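Local structure of SVS_variant_AS1 (Streptomyces sp. CWA1, 6TJA) at residues A[9-21]-A[266-278]. The protein is an engineered ancestral terpene cyclase that probably turns geranylgeranyl diphosphate into spiroviolene or related cyclic diterpenes in a metal-dependent reaction. Residues are numbered along the deposited sequence; the frame is centred on the assembly and turned at random.
Sequences DLPPIYCPLESAI and TKLRDRILLRFLE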
loop_
_atom_site.group_PDB
_atom_site.type_symbol
_atom_site.label_atom_id
_atom_site.label_comp_id
_atom_site.label_asym_id
_atom_site.label_seq_id
_atom_site.Cartn_x
_atom_site.Cartn_y
_atom_site.Cartn_z
ATOM N N ASP A 9 -8.907 -16.285 33.444
ATOM C CA ASP A 9 -10.319 -15.778 33.555
ATOM C C ASP A 9 -10.708 -15.046 32.256
ATOM O O ASP A 9 -10.462 -13.826 32.155
ATOM C CB ASP A 9 -10.491 -14.897 34.797
ATOM C CG ASP A 9 -10.640 -15.673 36.097
ATOM O OD1 ASP A 9 -10.161 -16.830 36.158
ATOM O OD2 ASP A 9 -11.243 -15.113 37.039
ATOM N N LEU A 10 -11.348 -15.771 31.331
ATOM C CA LEU A 10 -11.545 -15.416 29.896
ATOM C C LEU A 10 -13.044 -15.412 29.586
ATOM O O LEU A 10 -13.650 -16.478 29.462
ATOM C CB LEU A 10 -10.793 -16.442 29.028
ATOM C CG LEU A 10 -10.974 -17.930 29.388
ATOM C CD1 LEU A 10 -10.951 -18.820 28.150
ATOM C CD2 LEU A 10 -9.924 -18.414 30.386
ATOM N N PRO A 11 -13.704 -14.240 29.420
ATOM C CA PRO A 11 -15.144 -14.219 29.142
ATOM C C PRO A 11 -15.436 -14.805 27.757
ATOM O O PRO A 11 -14.581 -14.749 26.872
ATOM C CB PRO A 11 -15.516 -12.726 29.258
ATOM C CG PRO A 11 -14.227 -11.980 28.940
ATOM C CD PRO A 11 -13.106 -12.892 29.405
ATOM N N PRO A 12 -16.630 -15.395 27.506
ATOM C CA PRO A 12 -16.943 -15.937 26.183
ATOM C C PRO A 12 -17.106 -14.773 25.187
ATOM O O PRO A 12 -17.350 -13.663 25.612
ATOM C CB PRO A 12 -18.230 -16.757 26.394
ATOM C CG PRO A 12 -18.885 -16.131 27.615
ATOM C CD PRO A 12 -17.769 -15.497 28.430
ATOM N N ILE A 13 -16.910 -15.047 23.897
ATOM C CA ILE A 13 -16.892 -14.033 22.805
ATOM C C ILE A 13 -18.334 -13.658 22.432
ATOM O O ILE A 13 -19.146 -14.601 22.227
ATOM C CB ILE A 13 -16.121 -14.589 21.596
ATOM C CG1 ILE A 13 -14.718 -15.040 22.010
ATOM C CG2 ILE A 13 -16.086 -13.571 20.457
ATOM C CD1 ILE A 13 -13.969 -15.789 20.926
ATOM N N TYR A 14 -18.642 -12.351 22.365
ATOM C CA TYR A 14 -19.868 -11.783 21.736
ATOM C C TYR A 14 -19.696 -11.880 20.213
ATOM O O TYR A 14 -18.795 -11.244 19.670
ATOM C CB TYR A 14 -20.116 -10.327 22.168
ATOM C CG TYR A 14 -21.400 -9.746 21.627
ATOM C CD1 TYR A 14 -22.609 -10.359 21.906
ATOM C CD2 TYR A 14 -21.423 -8.634 20.790
ATOM C CE1 TYR A 14 -23.806 -9.877 21.396
ATOM C CE2 TYR A 14 -22.616 -8.146 20.260
ATOM C CZ TYR A 14 -23.814 -8.768 20.572
ATOM O OH TYR A 14 -25.029 -8.342 20.092
ATOM N N CYS A 15 -20.460 -12.725 19.532
ATOM C CA CYS A 15 -20.363 -12.845 18.055
ATOM C C CYS A 15 -21.654 -13.394 17.466
ATOM O O CYS A 15 -21.673 -14.518 16.950
ATOM C CB CYS A 15 -19.206 -13.727 17.618
ATOM S SG CYS A 15 -18.693 -13.371 15.916
ATOM N N PRO A 16 -22.689 -12.586 17.471
ATOM C CA PRO A 16 -23.961 -13.017 16.921
ATOM C C PRO A 16 -23.974 -12.870 15.414
ATOM O O PRO A 16 -24.739 -12.126 14.916
ATOM C CB PRO A 16 -24.938 -12.071 17.576
ATOM C CG PRO A 16 -24.153 -10.844 17.783
ATOM C CD PRO A 16 -22.772 -11.258 18.084
ATOM N N LEU A 17 -23.126 -13.599 14.731
ATOM C CA LEU A 17 -23.008 -13.556 13.311
ATOM C C LEU A 17 -23.129 -14.957 12.714
ATOM O O LEU A 17 -22.971 -15.932 13.371
ATOM C CB LEU A 17 -21.679 -12.925 12.936
ATOM C CG LEU A 17 -21.492 -11.439 12.656
ATOM C CD1 LEU A 17 -22.303 -10.556 13.536
ATOM C CD2 LEU A 17 -20.061 -11.016 12.763
ATOM N N GLU A 18 -23.404 -15.015 11.442
ATOM C CA GLU A 18 -23.579 -16.245 10.715
ATOM C C GLU A 18 -22.352 -17.140 10.638
ATOM O O GLU A 18 -21.358 -16.783 10.097
ATOM C CB GLU A 18 -24.063 -15.931 9.307
ATOM C CG GLU A 18 -25.316 -15.110 9.223
ATOM C CD GLU A 18 -25.136 -13.667 9.598
ATOM O OE1 GLU A 18 -24.228 -13.025 9.143
ATOM O OE2 GLU A 18 -25.943 -13.174 10.348
ATOM N N SER A 19 -22.455 -18.312 11.203
ATOM C CA SER A 19 -21.358 -19.301 11.160
ATOM C C SER A 19 -21.658 -20.282 10.032
ATOM O O SER A 19 -22.695 -20.928 10.089
ATOM C CB SER A 19 -21.189 -19.987 12.471
ATOM O OG SER A 19 -20.266 -21.041 12.307
ATOM N N ALA A 20 -20.791 -20.396 9.034
ATOM C CA ALA A 20 -20.978 -21.386 7.952
ATOM C C ALA A 20 -19.626 -21.751 7.366
ATOM O O ALA A 20 -18.687 -20.913 7.428
ATOM C CB ALA A 20 -21.907 -20.837 6.877
ATOM N N ILE A 21 -19.560 -22.932 6.762
ATOM C CA ILE A 21 -18.307 -23.457 6.165
ATOM C C ILE A 21 -18.599 -24.085 4.802
ATOM O O ILE A 21 -19.679 -24.682 4.627
ATOM C CB ILE A 21 -17.632 -24.400 7.161
ATOM C CG1 ILE A 21 -16.216 -24.749 6.684
ATOM C CG2 ILE A 21 -18.511 -25.607 7.498
ATOM C CD1 ILE A 21 -15.283 -25.096 7.825
ATOM N N THR A 266 -12.256 -6.508 26.210
ATOM C CA THR A 266 -13.505 -7.145 25.736
ATOM C C THR A 266 -14.517 -6.029 25.483
ATOM O O THR A 266 -15.265 -6.095 24.454
ATOM C CB THR A 266 -13.982 -8.222 26.722
ATOM O OG1 THR A 266 -12.893 -9.140 26.732
ATOM C CG2 THR A 266 -15.287 -8.891 26.320
ATOM N N LYS A 267 -14.509 -5.046 26.363
ATOM C CA LYS A 267 -15.371 -3.911 26.271
ATOM C C LYS A 267 -15.169 -3.119 24.992
ATOM O O LYS A 267 -16.072 -2.907 24.263
ATOM C CB LYS A 267 -15.224 -3.031 27.482
ATOM C CG LYS A 267 -16.083 -3.443 28.638
ATOM C CD LYS A 267 -15.922 -2.479 29.780
ATOM C CE LYS A 267 -16.025 -3.169 31.100
ATOM N NZ LYS A 267 -16.987 -2.473 31.963
ATOM N N LEU A 268 -13.958 -2.709 24.725
ATOM C CA LEU A 268 -13.724 -1.947 23.546
ATOM C C LEU A 268 -13.931 -2.726 22.234
ATOM O O LEU A 268 -14.376 -2.180 21.290
ATOM C CB LEU A 268 -12.418 -1.184 23.627
ATOM C CG LEU A 268 -11.137 -1.947 23.690
ATOM C CD1 LEU A 268 -10.769 -2.432 22.319
ATOM C CD2 LEU A 268 -10.064 -1.080 24.281
ATOM N N ARG A 269 -13.650 -4.007 22.242
ATOM C CA ARG A 269 -13.797 -4.911 21.065
ATOM C C ARG A 269 -15.291 -5.040 20.772
ATOM O O ARG A 269 -15.702 -4.888 19.605
ATOM C CB ARG A 269 -13.078 -6.241 21.351
ATOM C CG ARG A 269 -13.248 -7.334 20.302
ATOM C CD ARG A 269 -14.512 -8.106 20.572
ATOM N NE ARG A 269 -14.730 -9.242 19.683
ATOM C CZ ARG A 269 -15.912 -9.805 19.487
ATOM N NH1 ARG A 269 -16.983 -9.335 20.104
ATOM N NH2 ARG A 269 -16.024 -10.831 18.666
ATOM N N ASP A 270 -16.081 -5.239 21.823
ATOM C CA ASP A 270 -17.551 -5.360 21.736
ATOM C C ASP A 270 -18.151 -4.032 21.240
ATOM O O ASP A 270 -19.058 -4.061 20.406
ATOM C CB ASP A 270 -18.116 -5.797 23.081
ATOM C CG ASP A 270 -17.910 -7.265 23.423
ATOM O OD1 ASP A 270 -17.337 -8.012 22.604
ATOM O OD2 ASP A 270 -18.306 -7.632 24.529
ATOM N N ARG A 271 -17.634 -2.899 21.697
ATOM C CA ARG A 271 -18.117 -1.584 21.227
ATOM C C ARG A 271 -17.914 -1.515 19.702
ATOM O O ARG A 271 -18.836 -1.076 19.001
ATOM C CB ARG A 271 -17.424 -0.475 22.023
ATOM C CG ARG A 271 -17.748 0.905 21.481
ATOM C CD ARG A 271 -17.020 2.062 22.127
ATOM N NE ARG A 271 -17.082 2.087 23.581
ATOM C CZ ARG A 271 -17.111 3.201 24.311
ATOM N NH1 ARG A 271 -17.206 4.372 23.732
ATOM N NH2 ARG A 271 -17.104 3.138 25.623
ATOM N N ILE A 272 -16.762 -1.958 19.188
ATOM C CA ILE A 272 -16.439 -1.883 17.735
ATOM C C ILE A 272 -17.370 -2.840 16.973
ATOM O O ILE A 272 -17.881 -2.438 15.918
ATOM C CB ILE A 272 -14.954 -2.170 17.461
ATOM C CG1 ILE A 272 -14.048 -1.135 18.119
ATOM C CG2 ILE A 272 -14.689 -2.240 15.971
ATOM C CD1 ILE A 272 -12.581 -1.535 18.139
ATOM N N LEU A 273 -17.634 -4.040 17.491
ATOM C CA LEU A 273 -18.554 -4.981 16.797
ATOM C C LEU A 273 -19.974 -4.400 16.755
ATOM O O LEU A 273 -20.593 -4.496 15.717
ATOM C CB LEU A 273 -18.538 -6.350 17.469
ATOM C CG LEU A 273 -19.383 -7.397 16.755
ATOM C CD1 LEU A 273 -19.039 -7.459 15.270
ATOM C CD2 LEU A 273 -19.172 -8.738 17.407
ATOM N N LEU A 274 -20.444 -3.759 17.818
ATOM C CA LEU A 274 -21.772 -3.079 17.836
ATOM C C LEU A 274 -21.845 -1.968 16.776
ATOM O O LEU A 274 -22.877 -1.855 16.094
ATOM C CB LEU A 274 -22.029 -2.498 19.228
ATOM C CG LEU A 274 -23.187 -3.134 19.995
ATOM C CD1 LEU A 274 -23.140 -4.657 19.962
ATOM C CD2 LEU A 274 -23.177 -2.644 21.428
ATOM N N ARG A 275 -20.811 -1.145 16.649
ATOM C CA ARG A 275 -20.831 -0.122 15.595
ATOM C C ARG A 275 -20.829 -0.831 14.229
ATOM O O ARG A 275 -21.587 -0.418 13.373
ATOM C CB ARG A 275 -19.695 0.876 15.777
ATOM C CG ARG A 275 -19.644 1.899 14.657
ATOM C CD ARG A 275 -20.939 2.652 14.446
ATOM N NE ARG A 275 -20.780 3.573 13.334
ATOM C CZ ARG A 275 -21.773 4.076 12.616
ATOM N NH1 ARG A 275 -23.026 3.774 12.884
ATOM N NH2 ARG A 275 -21.512 4.869 11.609
ATOM N N PHE A 276 -20.091 -1.902 14.068
ATOM C CA PHE A 276 -20.100 -2.618 12.816
ATOM C C PHE A 276 -21.513 -3.130 12.476
ATOM O O PHE A 276 -21.943 -2.992 11.398
ATOM C CB PHE A 276 -19.069 -3.742 12.803
ATOM C CG PHE A 276 -19.266 -4.733 11.700
ATOM C CD1 PHE A 276 -20.196 -5.708 11.808
ATOM C CD2 PHE A 276 -18.503 -4.682 10.564
ATOM C CE1 PHE A 276 -20.410 -6.577 10.803
ATOM C CE2 PHE A 276 -18.693 -5.566 9.562
ATOM C CZ PHE A 276 -19.658 -6.515 9.684
ATOM N N LEU A 277 -22.212 -3.695 13.435
ATOM C CA LEU A 277 -23.541 -4.193 13.215
ATOM C C LEU A 277 -24.508 -3.073 12.875
ATOM O O LEU A 277 -25.334 -3.218 12.016
ATOM C CB LEU A 277 -24.036 -4.994 14.407
ATOM C CG LEU A 277 -23.243 -6.228 14.755
ATOM C CD1 LEU A 277 -23.551 -6.681 16.138
ATOM C CD2 LEU A 277 -23.391 -7.330 13.755
ATOM N N GLU A 278 -24.372 -1.970 13.580
ATOM C CA GLU A 278 -25.197 -0.820 13.346
ATOM C C GLU A 278 -24.964 -0.265 11.945
ATOM O O GLU A 278 -25.889 -0.128 11.211
ATOM C CB GLU A 278 -25.043 0.215 14.457
ATOM C CG GLU A 278 -25.662 1.550 14.156
ATOM C CD GLU A 278 -25.410 2.610 15.215
ATOM O OE1 GLU A 278 -24.280 3.030 15.441
ATOM O OE2 GLU A 278 -26.365 3.056 15.825
HETATM O O HOH W 1 -16.537 -10.851 23.269
#
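P11 meets T266 where the irregular N-terminal segment runs along helix 258-283 of the alpha-helical terpene synthase fold, in the same direction. Its ring carbon CG lies 3.8 Å from T266 OG1, a van der Waals contact; the hydroxyl itself is hydrogen-bonded to V262 O. The I13 and R269 side chains cross at about a right angle, with I13 CG2 3.3 Å from R269 NH2, while the I13 backbone pairs with A333.

Y14 forms the polar centre. Its carbonyl O accepts two bonds from one guanidinium, 2.7 Å from R269 NH1 and 3.0 Å from R269 NH2; the oxygen lies near the guanidinium plane, and NH1 comes in on a lone pair. A bend at chi2 (-86°) carries the R269 chain round to this oxygen. NH1 also reaches D270 OD1 in a salt bridge, and NE is bridged to D227 on helix 211-231, so the rotation of the group is fixed by partners at NE, NH1 and NH2. Were R269 replaced by an alanine, the Y14 carbonyl would probably lose both of these donors, and D227 and D270 this cationic partner. A water accepts from Y14 N and donates to D270 OD1, whose companion OD2 is bonded to S337.

With CG anti to the backbone N (chi1 -176°), the Y14 ring reaches toward the leucines, with CE2 3.5 Å from L274 CD1 and CD2 4.1 Å from L273 CD2, both oblique to the ring. P16, the centre of an inverse gamma turn, sets CD over the middle of the same ring, 3.6 Å above its plane. L17, also packed on I302 of helix 289-309, ends the contact tightly, with CD1 3.4 Å from L277 CD2.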